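Local coordinates for 33-36 kDa outer membrane protein (Acinetobacter baumannii, PDB 6GIE) that probably forms a beta-barrel channel in the bacterial outer membrane through which small solutes could pass, at residues T50-N55 against A72-V77; P108-Y113 against A143-N148; A193-V198 against F210-V215. All blocks are in the same frame, centred on the assembly; numbering follows the deposited sequence.

Interaction 1. Residues T50-N55 against A72-V77; sequences TYYFKN and ASNVSV
Thr50 meets Ser76 across a non-hydrogen-bonded antiparallel pair, where their hydroxyls hydrogen-bond, Thr50 OG1 to Ser76 OG at 2.8 Å, while the two backbones bond outward to Glu26 and Lys100. Ser76 OG also bonds to Gly49 O. With its CG2 anti to the backbone N, Thr50 reaches across with this methyl to Asn74 OD1 and lays it over one face of the Tyr52 ring, toward the rim. Tyr51 and Val75 form the next pair, with two backbone hydrogen bonds: Tyr51 N to Val75 O (2.9 Å), nearly linear, and Val75 N to Tyr51 O at 3.2 Å. On the face that carries Tyr51 and Val75, CB of the first comes loosely near CG1 of the second, and the Tyr51 ring meets Phe25 of strand 22-35. Tyr52 shares the face of Thr50 and lies alongside Asn74, its CD1 3.7 Å from Asn74 CB and as close to Ala72 CB. The Asn74 amide is turned 57° from this ring; its ND2 bonds to Ala72 O in the amide plane and also to Glu102 of strand 94-105, which fixes its rotation. At Phe53 the chain turns a corner, yet Phe53 N still reaches Ser73 O (3.0 Å). The Phe53 ring folds back over the backbone, receiving Asn74 CA on its face 4.0 Å from the centroid in a CH-pi contact, with CD2 against Ser73 CB. A water accepts from Lys54 N and lies 2.9 Å from Ser73 O, bridging the two chains past the corner. Alternating faces and neighbours on both flanks are typical of an antiparallel porin-type beta-barrel wall.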
loop_
_atom_site.group_PDB
_atom_site.type_symbol
_atom_site.label_atom_id
_atom_site.label_comp_id
_atom_site.label_asym_id
_atom_site.label_seq_id
_atom_site.Cartn_x
_atom_site.Cartn_y
_atom_site.Cartn_z
ATOM N N THR A 50 -7.104 6.329 -8.444
ATOM C CA THR A 50 -8.032 6.236 -7.350
ATOM C C THR A 50 -9.091 7.371 -7.274
ATOM O O THR A 50 -8.797 8.552 -7.389
ATOM C CB THR A 50 -7.233 6.092 -6.015
ATOM O OG1 THR A 50 -6.311 5.028 -6.188
ATOM C CG2 THR A 50 -8.178 5.698 -4.880
ATOM N N TYR A 51 -10.321 6.975 -7.059
ATOM C CA TYR A 51 -11.399 7.929 -6.813
ATOM C C TYR A 51 -11.931 7.798 -5.373
ATOM O O TYR A 51 -12.474 6.793 -4.999
ATOM C CB TYR A 51 -12.530 7.680 -7.794
ATOM C CG TYR A 51 -13.743 8.542 -7.497
ATOM C CD1 TYR A 51 -13.663 9.904 -7.609
ATOM C CD2 TYR A 51 -14.961 7.989 -7.105
ATOM C CE1 TYR A 51 -14.742 10.713 -7.330
ATOM C CE2 TYR A 51 -16.053 8.809 -6.838
ATOM C CZ TYR A 51 -15.914 10.176 -6.943
ATOM O OH TYR A 51 -16.947 11.055 -6.705
ATOM N N TYR A 52 -11.812 8.866 -4.608
ATOM C CA TYR A 52 -12.303 8.907 -3.241
ATOM C C TYR A 52 -13.699 9.454 -3.274
ATOM O O TYR A 52 -14.008 10.407 -4.028
ATOM C CB TYR A 52 -11.370 9.735 -2.354
ATOM C CG TYR A 52 -9.960 9.159 -2.332
ATOM C CD1 TYR A 52 -9.614 8.229 -1.406
ATOM C CD2 TYR A 52 -8.991 9.552 -3.241
ATOM C CE1 TYR A 52 -8.383 7.621 -1.377
ATOM C CE2 TYR A 52 -7.692 9.001 -3.186
ATOM C CZ TYR A 52 -7.401 8.013 -2.226
ATOM O OH TYR A 52 -6.157 7.404 -2.089
ATOM N N PHE A 53 -14.580 8.816 -2.503
ATOM C CA PHE A 53 -16.002 9.181 -2.595
ATOM C C PHE A 53 -16.196 10.523 -1.948
ATOM O O PHE A 53 -17.120 11.197 -2.222
ATOM C CB PHE A 53 -16.878 8.163 -1.882
ATOM C CG PHE A 53 -16.773 6.763 -2.425
ATOM C CD1 PHE A 53 -16.186 6.479 -3.657
ATOM C CD2 PHE A 53 -17.331 5.713 -1.709
ATOM C CE1 PHE A 53 -16.124 5.179 -4.143
ATOM C CE2 PHE A 53 -17.254 4.427 -2.182
ATOM C CZ PHE A 53 -16.673 4.156 -3.391
ATOM N N LYS A 54 -15.314 10.907 -1.046
ATOM C CA LYS A 54 -15.439 12.204 -0.423
ATOM C C LYS A 54 -14.085 12.902 -0.572
ATOM O O LYS A 54 -13.083 12.232 -0.801
ATOM C CB LYS A 54 -15.839 11.947 1.029
ATOM C CG LYS A 54 -15.724 13.074 2.050
ATOM C CD LYS A 54 -16.721 12.907 3.214
ATOM C CE LYS A 54 -16.857 11.476 3.775
ATOM N NZ LYS A 54 -18.279 11.138 4.175
ATOM N N ASN A 55 -14.106 14.233 -0.530
ATOM C CA ASN A 55 -12.953 15.064 -0.432
ATOM C C ASN A 55 -12.026 14.540 0.670
ATOM O O ASN A 55 -12.483 14.227 1.774
ATOM C CB ASN A 55 -13.388 16.487 -0.122
ATOM C CG ASN A 55 -12.290 17.494 -0.345
ATOM O OD1 ASN A 55 -11.218 17.178 -0.888
ATOM N ND2 ASN A 55 -12.554 18.739 0.060
ATOM N N ALA A 72 -11.047 7.421 4.082
ATOM C CA ALA A 72 -11.674 7.770 2.813
ATOM C C ALA A 72 -11.964 6.504 2.012
ATOM O O ALA A 72 -11.063 5.855 1.439
ATOM C CB ALA A 72 -10.757 8.673 2.050
ATOM N N SER A 73 -13.245 6.138 1.980
ATOM C CA SER A 73 -13.734 5.128 1.034
ATOM C C SER A 73 -13.419 5.545 -0.435
ATOM O O SER A 73 -13.384 6.760 -0.751
ATOM C CB SER A 73 -15.236 4.992 1.189
ATOM O OG SER A 73 -15.502 4.643 2.551
ATOM N N ASN A 74 -13.246 4.525 -1.271
ATOM C CA ASN A 74 -12.835 4.675 -2.609
ATOM C C ASN A 74 -12.865 3.394 -3.475
ATOM O O ASN A 74 -12.966 2.230 -2.998
ATOM C CB ASN A 74 -11.365 5.178 -2.604
ATOM C CG ASN A 74 -10.399 4.132 -2.127
ATOM O OD1 ASN A 74 -9.943 3.327 -2.928
ATOM N ND2 ASN A 74 -10.052 4.140 -0.809
ATOM N N VAL A 75 -12.681 3.633 -4.767
ATOM C CA VAL A 75 -12.417 2.581 -5.672
ATOM C C VAL A 75 -11.217 2.996 -6.470
ATOM O O VAL A 75 -10.996 4.203 -6.725
ATOM C CB VAL A 75 -13.585 2.371 -6.655
ATOM C CG1 VAL A 75 -13.878 3.629 -7.473
ATOM C CG2 VAL A 75 -13.288 1.238 -7.637
ATOM N N SER A 76 -10.527 1.967 -6.948
ATOM C CA SER A 76 -9.259 2.073 -7.533
ATOM C C SER A 76 -9.162 1.134 -8.705
ATOM O O SER A 76 -9.747 0.069 -8.675
ATOM C CB SER A 76 -8.211 1.728 -6.470
ATOM O OG SER A 76 -7.060 2.379 -6.859
ATOM N N VAL A 77 -8.437 1.548 -9.766
ATOM C CA VAL A 77 -8.134 0.652 -10.827
ATOM C C VAL A 77 -6.632 0.669 -11.074
ATOM O O VAL A 77 -5.969 1.661 -10.817
ATOM C CB VAL A 77 -8.905 1.046 -12.079
ATOM C CG1 VAL A 77 -10.445 0.793 -11.866
ATOM C CG2 VAL A 77 -8.560 2.479 -12.520
HETATM O O HOH W 1 -13.665 9.230 0.647
#

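Interaction 2. Residues P108-Y113 against A143-N148; sequences PYLPVY and AMLLPN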
loop_
_atom_site.group_PDB
_atom_site.type_symbol
_atom_site.label_atom_id
_atom_site.label_comp_id
_atom_site.label_asym_id
_atom_site.label_seq_id
_atom_site.Cartn_x
_atom_site.Cartn_y
_atom_site.Cartn_z
ATOM N N PRO A 108 -22.209 2.780 15.718
ATOM C CA PRO A 108 -22.324 3.227 17.092
ATOM C C PRO A 108 -21.210 2.667 17.998
ATOM O O PRO A 108 -20.984 3.235 19.064
ATOM C CB PRO A 108 -23.718 2.718 17.504
ATOM C CG PRO A 108 -24.474 2.744 16.213
ATOM C CD PRO A 108 -23.484 2.257 15.201
ATOM N N TYR A 109 -20.527 1.588 17.567
ATOM C CA TYR A 109 -19.409 0.978 18.310
ATOM C C TYR A 109 -18.087 1.453 17.756
ATOM O O TYR A 109 -17.671 2.561 18.080
ATOM C CB TYR A 109 -19.474 -0.559 18.306
ATOM C CG TYR A 109 -20.743 -1.125 18.919
ATOM C CD1 TYR A 109 -21.257 -0.618 20.125
ATOM C CD2 TYR A 109 -21.437 -2.165 18.287
ATOM C CE1 TYR A 109 -22.418 -1.123 20.666
ATOM C CE2 TYR A 109 -22.597 -2.679 18.831
ATOM C CZ TYR A 109 -23.076 -2.154 20.012
ATOM O OH TYR A 109 -24.226 -2.669 20.536
ATOM N N LEU A 110 -17.428 0.635 16.931
ATOM C CA LEU A 110 -16.172 0.987 16.361
ATOM C C LEU A 110 -16.432 1.279 14.889
ATOM O O LEU A 110 -17.400 0.771 14.328
ATOM C CB LEU A 110 -15.191 -0.185 16.461
ATOM C CG LEU A 110 -14.984 -0.861 17.799
ATOM C CD1 LEU A 110 -14.209 -2.146 17.606
ATOM C CD2 LEU A 110 -14.268 0.073 18.765
ATOM N N PRO A 111 -15.543 2.072 14.256
ATOM C CA PRO A 111 -15.556 2.173 12.797
ATOM C C PRO A 111 -15.199 0.809 12.240
ATOM O O PRO A 111 -14.302 0.133 12.749
ATOM C CB PRO A 111 -14.480 3.211 12.502
ATOM C CG PRO A 111 -14.383 4.005 13.799
ATOM C CD PRO A 111 -14.593 3.022 14.871
ATOM N N VAL A 112 -15.920 0.410 11.215
ATOM C CA VAL A 112 -15.752 -0.871 10.559
ATOM C C VAL A 112 -15.192 -0.610 9.114
ATOM O O VAL A 112 -15.208 0.478 8.617
ATOM C CB VAL A 112 -17.135 -1.577 10.667
ATOM C CG1 VAL A 112 -17.507 -2.420 9.453
ATOM C CG2 VAL A 112 -17.215 -2.339 12.019
ATOM N N TYR A 113 -14.636 -1.621 8.491
ATOM C CA TYR A 113 -13.874 -1.489 7.297
ATOM C C TYR A 113 -14.018 -2.777 6.505
ATOM O O TYR A 113 -14.031 -3.857 7.106
ATOM C CB TYR A 113 -12.418 -1.301 7.647
ATOM C CG TYR A 113 -11.484 -1.373 6.451
ATOM C CD1 TYR A 113 -10.941 -2.585 6.037
ATOM C CD2 TYR A 113 -11.107 -0.231 5.767
ATOM C CE1 TYR A 113 -10.114 -2.659 4.957
ATOM C CE2 TYR A 113 -10.281 -0.305 4.680
ATOM C CZ TYR A 113 -9.781 -1.542 4.286
ATOM O OH TYR A 113 -8.865 -1.639 3.229
ATOM N N ALA A 143 -11.792 -3.770 11.643
ATOM C CA ALA A 143 -12.247 -2.660 12.458
ATOM C C ALA A 143 -11.090 -1.745 12.858
ATOM O O ALA A 143 -9.944 -2.174 12.884
ATOM C CB ALA A 143 -12.972 -3.228 13.709
ATOM N N MET A 144 -11.410 -0.483 13.136
ATOM C CA MET A 144 -10.496 0.440 13.773
ATOM C C MET A 144 -10.627 0.335 15.295
ATOM O O MET A 144 -11.468 1.001 15.956
ATOM C CB MET A 144 -10.687 1.870 13.297
ATOM C CG MET A 144 -9.686 2.125 12.158
ATOM S SD MET A 144 -9.916 3.638 11.285
ATOM C CE MET A 144 -9.598 4.984 12.447
ATOM N N LEU A 145 -9.775 -0.501 15.846
ATOM C CA LEU A 145 -9.815 -0.775 17.270
ATOM C C LEU A 145 -9.454 0.454 18.100
ATOM O O LEU A 145 -9.869 0.552 19.224
ATOM C CB LEU A 145 -8.933 -1.985 17.601
ATOM C CG LEU A 145 -9.360 -3.307 16.925
ATOM C CD1 LEU A 145 -8.554 -4.472 17.488
ATOM C CD2 LEU A 145 -10.845 -3.643 17.074
ATOM N N LEU A 146 -8.684 1.385 17.554
ATOM C CA LEU A 146 -8.413 2.640 18.220
ATOM C C LEU A 146 -8.364 3.575 17.054
ATOM O O LEU A 146 -8.257 3.143 15.937
ATOM C CB LEU A 146 -7.067 2.636 18.996
ATOM C CG LEU A 146 -6.894 1.881 20.331
ATOM C CD1 LEU A 146 -5.478 2.073 20.879
ATOM C CD2 LEU A 146 -7.850 2.373 21.383
ATOM N N PRO A 147 -8.523 4.865 17.292
ATOM C CA PRO A 147 -8.416 5.745 16.148
ATOM C C PRO A 147 -7.066 5.574 15.409
ATOM O O PRO A 147 -6.041 5.406 16.043
ATOM C CB PRO A 147 -8.543 7.139 16.777
ATOM C CG PRO A 147 -9.406 6.934 17.976
ATOM C CD PRO A 147 -9.049 5.553 18.503
ATOM N N ASN A 148 -7.111 5.601 14.076
ATOM C CA ASN A 148 -5.977 5.334 13.169
ATOM C C ASN A 148 -5.302 3.968 13.268
ATOM O O ASN A 148 -4.173 3.768 12.764
ATOM C CB ASN A 148 -4.969 6.451 13.290
ATOM C CG ASN A 148 -5.628 7.833 13.219
ATOM O OD1 ASN A 148 -6.504 8.083 12.368
ATOM N ND2 ASN A 148 -5.204 8.739 14.092
#
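Pro111 and Met144 bring together the beginning of one barrel strand, 112-121, and the end of its antiparallel neighbour, 135-146. The tight part is here: Met144 N donates to Pro111 O at 3.0 Å, with an N-H...O angle of 165° and the donor tilted 29° from the carbonyl plane. The same oxygen receives a CA-H...O contact from Ala143 CA (3.5 Å), and Pro111 CB packs on Met144 CB. Val112 and Ala143 then form a non-hydrogen-bonded pair with CA atoms 4.4 Å apart; beyond them the ladder goes on through a backbone bond between Tyr113 and Gly142. Pro111 has no N-H to return a bond to Met144 O, and the second chain turns a corner at Leu145; here the chains part. What remains is looser and apolar, on the surface of the protein. Leu110 leans across with CB near Met144 O and CD1 4.2 Å from Ala143 CB. CB of Leu145 points away, CG lies anti to the carbonyl carbon (chi1 -62°), and CD2, at the end, comes nearer again. The two leucines cross obliquely, and their meeting point is Leu110 CD1 against Leu145 CD2 at 3.7 Å.

Interaction 3. Residues A193-V198 against F210-V215; sequences ARTKYV and FEAFGV
Lys196 and Glu211 face each other in a non-hydrogen-bonded pair and close a salt bridge, Lys196 NZ to Glu211 OE2 at 3.1 Å, the ammonium sitting above the carboxylate plane. The lysine is extended as far as CE and bends at its last torsion (chi4 66°), which sets NZ beside the oxygen; the stronger partner of NZ is Glu65, and the lysine also makes a cation-pi contact with Phe68. Glu211 OE1 turns the other way, to Arg194 NH1, a long bridge of 3.8 Å with guanidinium and carboxylate planes 53° apart. The stronger partner of Arg194 is Glu140, at NE. The carboxylate thus lies between two cations, which probably stabilises its charge. The backbones that carry this network form a regular antiparallel ladder. Ala193 with Gly214, Thr195 with Ala212 and Tyr197 with Phe210 each exchange two backbone bonds, from 2.7 Å for Tyr197 N to Phe210 O up to 3.2 Å for Ala212 N to Thr195 O. In the packing, Arg194 CB touches Phe213 CD1 at 3.6 Å, and its CD lies at that ring's edge, in plane. On the other face Thr195 OG1 holds a water that bonds weakly to Phe210 O, and Tyr197 and Phe210 lie side by side, CD2 to CD2 at 4.1 Å; a bound detergent molecule lies about 7 Å from the Phe210 side chain. The antiparallel hairpin is the repeating element of a porin barrel wall; the face of Arg194, Lys196 and Glu211 probably lines the channel, that of Tyr197 and Phe210 probably points outward to lipid.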
loop_
_atom_site.group_PDB
_atom_site.type_symbol
_atom_site.label_atom_id
_atom_site.label_comp_id
_atom_site.label_asym_id
_atom_site.label_seq_id
_atom_site.Cartn_x
_atom_site.Cartn_y
_atom_site.Cartn_z
ATOM N N ALA A 193 -4.420 -11.607 7.248
ATOM C CA ALA A 193 -4.615 -10.716 8.379
ATOM C C ALA A 193 -3.736 -9.579 8.156
ATOM O O ALA A 193 -2.580 -9.759 7.690
ATOM C CB ALA A 193 -4.232 -11.370 9.712
ATOM N N ARG A 194 -4.216 -8.401 8.552
ATOM C CA ARG A 194 -3.315 -7.289 8.551
ATOM C C ARG A 194 -3.680 -6.143 9.478
ATOM O O ARG A 194 -4.862 -5.909 9.854
ATOM C CB ARG A 194 -3.160 -6.807 7.092
ATOM C CG ARG A 194 -4.285 -6.025 6.489
ATOM C CD ARG A 194 -3.892 -5.439 5.094
ATOM N NE ARG A 194 -5.093 -4.760 4.584
ATOM C CZ ARG A 194 -5.341 -3.483 4.762
ATOM N NH1 ARG A 194 -4.438 -2.677 5.283
ATOM N NH2 ARG A 194 -6.476 -2.974 4.348
ATOM N N THR A 195 -2.664 -5.337 9.734
ATOM C CA THR A 195 -2.853 -4.183 10.574
ATOM C C THR A 195 -2.214 -2.986 9.970
ATOM O O THR A 195 -1.274 -3.139 9.230
ATOM C CB THR A 195 -2.238 -4.382 11.976
ATOM O OG1 THR A 195 -0.837 -4.529 11.883
ATOM C CG2 THR A 195 -2.791 -5.577 12.633
ATOM N N LYS A 196 -2.764 -1.816 10.276
ATOM C CA LYS A 196 -2.201 -0.581 9.871
ATOM C C LYS A 196 -2.308 0.505 10.927
ATOM O O LYS A 196 -3.376 0.743 11.500
ATOM C CB LYS A 196 -2.916 -0.056 8.597
ATOM C CG LYS A 196 -2.186 1.121 7.881
ATOM C CD LYS A 196 -2.887 1.386 6.514
ATOM C CE LYS A 196 -2.600 2.712 5.860
ATOM N NZ LYS A 196 -1.190 2.765 5.469
ATOM N N TYR A 197 -1.208 1.243 11.122
ATOM C CA TYR A 197 -1.260 2.379 12.072
ATOM C C TYR A 197 -0.622 3.582 11.488
ATOM O O TYR A 197 0.415 3.470 10.836
ATOM C CB TYR A 197 -0.555 2.030 13.432
ATOM C CG TYR A 197 -0.543 3.197 14.426
ATOM C CD1 TYR A 197 -1.696 3.569 15.106
ATOM C CD2 TYR A 197 0.608 3.895 14.696
ATOM C CE1 TYR A 197 -1.667 4.609 16.007
ATOM C CE2 TYR A 197 0.630 4.928 15.616
ATOM C CZ TYR A 197 -0.501 5.272 16.247
ATOM O OH TYR A 197 -0.495 6.323 17.100
ATOM N N VAL A 198 -1.140 4.750 11.866
ATOM C CA VAL A 198 -0.493 6.017 11.514
ATOM C C VAL A 198 -0.748 6.960 12.644
ATOM O O VAL A 198 -1.880 7.200 13.008
ATOM C CB VAL A 198 -0.998 6.608 10.163
ATOM C CG1 VAL A 198 -0.359 7.970 9.914
ATOM C CG2 VAL A 198 -0.596 5.699 9.030
ATOM N N PHE A 210 3.011 2.164 10.398
ATOM C CA PHE A 210 3.391 0.769 10.426
ATOM C C PHE A 210 2.312 0.021 9.731
ATOM O O PHE A 210 1.075 0.341 9.927
ATOM C CB PHE A 210 3.487 0.167 11.871
ATOM C CG PHE A 210 4.401 0.891 12.804
ATOM C CD1 PHE A 210 5.791 0.792 12.693
ATOM C CD2 PHE A 210 3.882 1.621 13.883
ATOM C CE1 PHE A 210 6.634 1.436 13.622
ATOM C CE2 PHE A 210 4.695 2.242 14.805
ATOM C CZ PHE A 210 6.071 2.176 14.653
ATOM N N GLU A 211 2.746 -1.013 9.017
ATOM C CA GLU A 211 1.839 -2.000 8.387
ATOM C C GLU A 211 2.463 -3.401 8.487
ATOM O O GLU A 211 3.679 -3.604 8.224
ATOM C CB GLU A 211 1.616 -1.712 6.863
ATOM C CG GLU A 211 0.596 -0.674 6.545
ATOM C CD GLU A 211 -0.071 -0.814 5.153
ATOM O OE1 GLU A 211 -0.724 -1.848 4.835
ATOM O OE2 GLU A 211 0.004 0.162 4.391
ATOM N N ALA A 212 1.634 -4.363 8.815
ATOM C CA ALA A 212 2.046 -5.752 8.960
ATOM C C ALA A 212 0.993 -6.631 8.310
ATOM O O ALA A 212 -0.202 -6.247 8.227
ATOM C CB ALA A 212 2.174 -6.100 10.435
ATOM N N PHE A 213 1.442 -7.782 7.827
ATOM C CA PHE A 213 0.674 -8.615 6.886
ATOM C C PHE A 213 1.064 -10.014 7.153
ATOM O O PHE A 213 2.283 -10.336 7.252
ATOM C CB PHE A 213 1.052 -8.286 5.423
ATOM C CG PHE A 213 0.033 -8.737 4.390
ATOM C CD1 PHE A 213 -1.222 -8.128 4.298
ATOM C CD2 PHE A 213 0.339 -9.736 3.465
ATOM C CE1 PHE A 213 -2.158 -8.527 3.339
ATOM C CE2 PHE A 213 -0.591 -10.123 2.496
ATOM C CZ PHE A 213 -1.838 -9.523 2.434
ATOM N N GLY A 214 0.039 -10.850 7.319
ATOM C CA GLY A 214 0.213 -12.295 7.339
ATOM C C GLY A 214 -0.719 -12.968 6.344
ATOM O O GLY A 214 -1.872 -12.580 6.192
ATOM N N VAL A 215 -0.175 -13.976 5.662
ATOM C CA VAL A 215 -0.887 -14.791 4.708
ATOM C C VAL A 215 -0.706 -16.213 5.151
ATOM O O VAL A 215 0.440 -16.695 5.232
ATOM C CB VAL A 215 -0.296 -14.668 3.296
ATOM C CG1 VAL A 215 -1.009 -15.633 2.337
ATOM C CG2 VAL A 215 -0.414 -13.243 2.806
HETATM O O HOH W 2 0.498 -1.962 12.040
#

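From the N terminus, interaction 1 comes first, closing the connection that holds helix 66-69 and pairing strands 43-52 and 74-83. Interaction 2 follows, closing the hairpin of strands 112-121 and 135-146 at its open end, and interaction 3 then closes the hairpin of strands 190-200 and 207-216. The three loops are in series and none crosses another. Interactions 1 and 2 do not touch, their nearest atoms being about 7 Å apart, as strand 94-105 lies between strands 74-83 and 112-121. Strand 149-157 likewise separates 135-146 from 190-200, but interactions 2 and 3 touch directly: Tyr113 OH lies 3.0 Å from Arg194 NH2, and Asn148 packs on Tyr197 and Val198.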